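Glucanase (Klebsiella pneumoniae, PDB 5GY3) probably hydrolyses internal beta-1,4-glucosidic linkages in cellulose, lichenin and cereal beta-D-glucans, as a family 8 endoglucanase. Local coordinates at residues K138-N143 / S193-L198. Numbering follows the deposited sequence.
Sequences KGFNLN and SDWVAL
With CG set opposite the carbonyl carbon and beside the backbone N in both residues (chi1 -59° in Phe-140, -61° in Trp-195), two aromatic side chains lean out from separate backbones and meet. How far rings can reach is plain here, since CA of Phe-140 and CA of Trp-195 lie 10.6 Å apart. The touch falls between CE1 of Phe-140 and CZ3 of Trp-195, at 3.5 Å, with CH2 of the indole next, 3.9 Å from the same CE1. Although the planes differ by a mere 3°, the phenyl and the six-membered indole ring are offset so far, their centroids 5.6 Å from each other, that they hardly overlap. Pro-135 touches both side chains, and the indole also stacks on Trp-210. On the backbone of the same residue, Ser-193 OG donates to Trp-195 O over 2.8 Å from above the carbonyl plane, linking two residues of the loop that leads into strand 196-199. A backbone bond from Phe-140 to Asn-147 holds its loop to strand 145-148, which pairs antiparallel with 196-199. This small sheet belongs to the (alpha/alpha)6-barrel enzyme of family 8, and the indole lies about 8 Å, side chain to side chain, from Asp-87, the predicted nucleophile. Wholly apolar, the meeting implies dispersion and hydrophobic contact at a partly exposed surface, without the directional hold of a polar bond.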
loop_
_atom_site.group_PDB
_atom_site.type_symbol
_atom_site.label_atom_id
_atom_site.label_comp_id
_atom_site.label_asym_id
_atom_site.label_seq_id
_atom_site.Cartn_x
_atom_site.Cartn_y
_atom_site.Cartn_z
ATOM N N LYS A 138 16.813 -3.054 4.621
ATOM C CA LYS A 138 18.069 -3.051 3.878
ATOM C C LYS A 138 17.836 -2.707 2.413
ATOM O O LYS A 138 16.774 -2.988 1.855
ATOM C CB LYS A 138 18.785 -4.409 3.942
ATOM C CG LYS A 138 19.305 -4.777 5.322
ATOM C CD LYS A 138 20.233 -5.987 5.269
ATOM C CE LYS A 138 19.993 -6.857 4.044
ATOM N NZ LYS A 138 18.722 -7.625 4.100
ATOM N N GLY A 139 18.857 -2.117 1.787
ATOM C CA GLY A 139 18.896 -1.963 0.350
ATOM C C GLY A 139 18.461 -0.612 -0.177
ATOM O O GLY A 139 18.653 -0.349 -1.375
ATOM N N PHE A 140 17.892 0.250 0.667
ATOM C CA PHE A 140 17.359 1.523 0.201
ATOM C C PHE A 140 18.074 2.724 0.786
ATOM O O PHE A 140 17.755 3.859 0.405
ATOM C CB PHE A 140 15.860 1.608 0.508
ATOM C CG PHE A 140 15.079 0.515 -0.136
ATOM C CD1 PHE A 140 14.730 0.607 -1.479
ATOM C CD2 PHE A 140 14.749 -0.625 0.573
ATOM C CE1 PHE A 140 14.022 -0.419 -2.102
ATOM C CE2 PHE A 140 14.044 -1.662 -0.037
ATOM C CZ PHE A 140 13.689 -1.560 -1.374
ATOM N N ASN A 141 19.013 2.510 1.703
ATOM C CA ASN A 141 19.773 3.591 2.310
ATOM C C ASN A 141 21.088 3.615 1.550
ATOM O O ASN A 141 22.018 2.863 1.831
ATOM C CB ASN A 141 19.975 3.389 3.806
ATOM C CG ASN A 141 20.359 4.676 4.523
ATOM O OD1 ASN A 141 21.143 5.478 4.012
ATOM N ND2 ASN A 141 19.795 4.884 5.713
ATOM N N LEU A 142 21.113 4.422 0.516
ATOM C CA LEU A 142 22.339 4.766 -0.154
ATOM C C LEU A 142 22.896 5.921 0.674
ATOM O O LEU A 142 22.197 6.474 1.525
ATOM C CB LEU A 142 22.054 5.099 -1.622
ATOM C CG LEU A 142 21.553 3.923 -2.500
ATOM C CD1 LEU A 142 20.169 3.393 -2.138
ATOM C CD2 LEU A 142 21.529 4.317 -3.966
ATOM N N ASN A 143 24.170 6.219 0.513
ATOM C CA ASN A 143 24.798 7.069 1.520
ATOM C C ASN A 143 24.123 8.440 1.608
ATOM O O ASN A 143 23.467 8.750 2.611
ATOM C CB ASN A 143 26.286 7.193 1.227
ATOM C CG ASN A 143 26.957 5.835 1.067
ATOM O OD1 ASN A 143 26.746 4.930 1.887
ATOM N ND2 ASN A 143 27.752 5.678 0.008
ATOM N N SER A 193 6.704 9.420 -9.247
ATOM C CA SER A 193 6.941 8.092 -9.804
ATOM C C SER A 193 6.790 7.017 -8.723
ATOM O O SER A 193 6.601 7.308 -7.535
ATOM C CB SER A 193 8.330 8.031 -10.436
ATOM O OG SER A 193 9.313 8.523 -9.536
ATOM N N ASP A 194 6.850 5.754 -9.158
ATOM C CA ASP A 194 6.811 4.635 -8.213
ATOM C C ASP A 194 7.913 4.759 -7.164
ATOM O O ASP A 194 7.683 4.520 -5.971
ATOM C CB ASP A 194 6.975 3.300 -8.950
ATOM C CG ASP A 194 5.797 2.947 -9.846
ATOM O OD1 ASP A 194 4.654 3.369 -9.579
ATOM O OD2 ASP A 194 6.032 2.199 -10.835
ATOM N N TRP A 195 9.119 5.102 -7.599
ATOM C CA TRP A 195 10.285 5.191 -6.733
ATOM C C TRP A 195 10.914 6.565 -6.877
ATOM O O TRP A 195 11.076 7.072 -7.989
ATOM C CB TRP A 195 11.320 4.096 -7.078
ATOM C CG TRP A 195 10.765 2.730 -6.911
ATOM C CD1 TRP A 195 10.103 1.987 -7.850
ATOM C CD2 TRP A 195 10.824 1.922 -5.730
ATOM N NE1 TRP A 195 9.739 0.774 -7.321
ATOM C CE2 TRP A 195 10.171 0.709 -6.021
ATOM C CE3 TRP A 195 11.355 2.114 -4.453
ATOM C CZ2 TRP A 195 10.030 -0.308 -5.076
ATOM C CZ3 TRP A 195 11.228 1.100 -3.523
ATOM C CH2 TRP A 195 10.569 -0.094 -3.839
ATOM N N VAL A 196 11.290 7.150 -5.743
ATOM C CA VAL A 196 11.810 8.512 -5.680
ATOM C C VAL A 196 13.100 8.507 -4.882
ATOM O O VAL A 196 13.138 7.981 -3.766
ATOM C CB VAL A 196 10.788 9.466 -5.030
ATOM C CG1 VAL A 196 11.410 10.870 -4.795
ATOM C CG2 VAL A 196 9.536 9.555 -5.885
ATOM N N ALA A 197 14.153 9.103 -5.441
ATOM C CA ALA A 197 15.410 9.258 -4.721
ATOM C C ALA A 197 15.408 10.585 -3.971
ATOM O O ALA A 197 15.230 11.656 -4.577
ATOM C CB ALA A 197 16.594 9.194 -5.682
ATOM N N LEU A 198 15.624 10.519 -2.664
ATOM C CA LEU A 198 15.700 11.701 -1.811
ATOM C C LEU A 198 17.160 11.919 -1.433
ATOM O O LEU A 198 17.764 11.066 -0.773
ATOM C CB LEU A 198 14.845 11.517 -0.552
ATOM C CG LEU A 198 15.014 12.558 0.561
ATOM C CD1 LEU A 198 14.587 13.947 0.089
ATOM C CD2 LEU A 198 14.237 12.139 1.811
#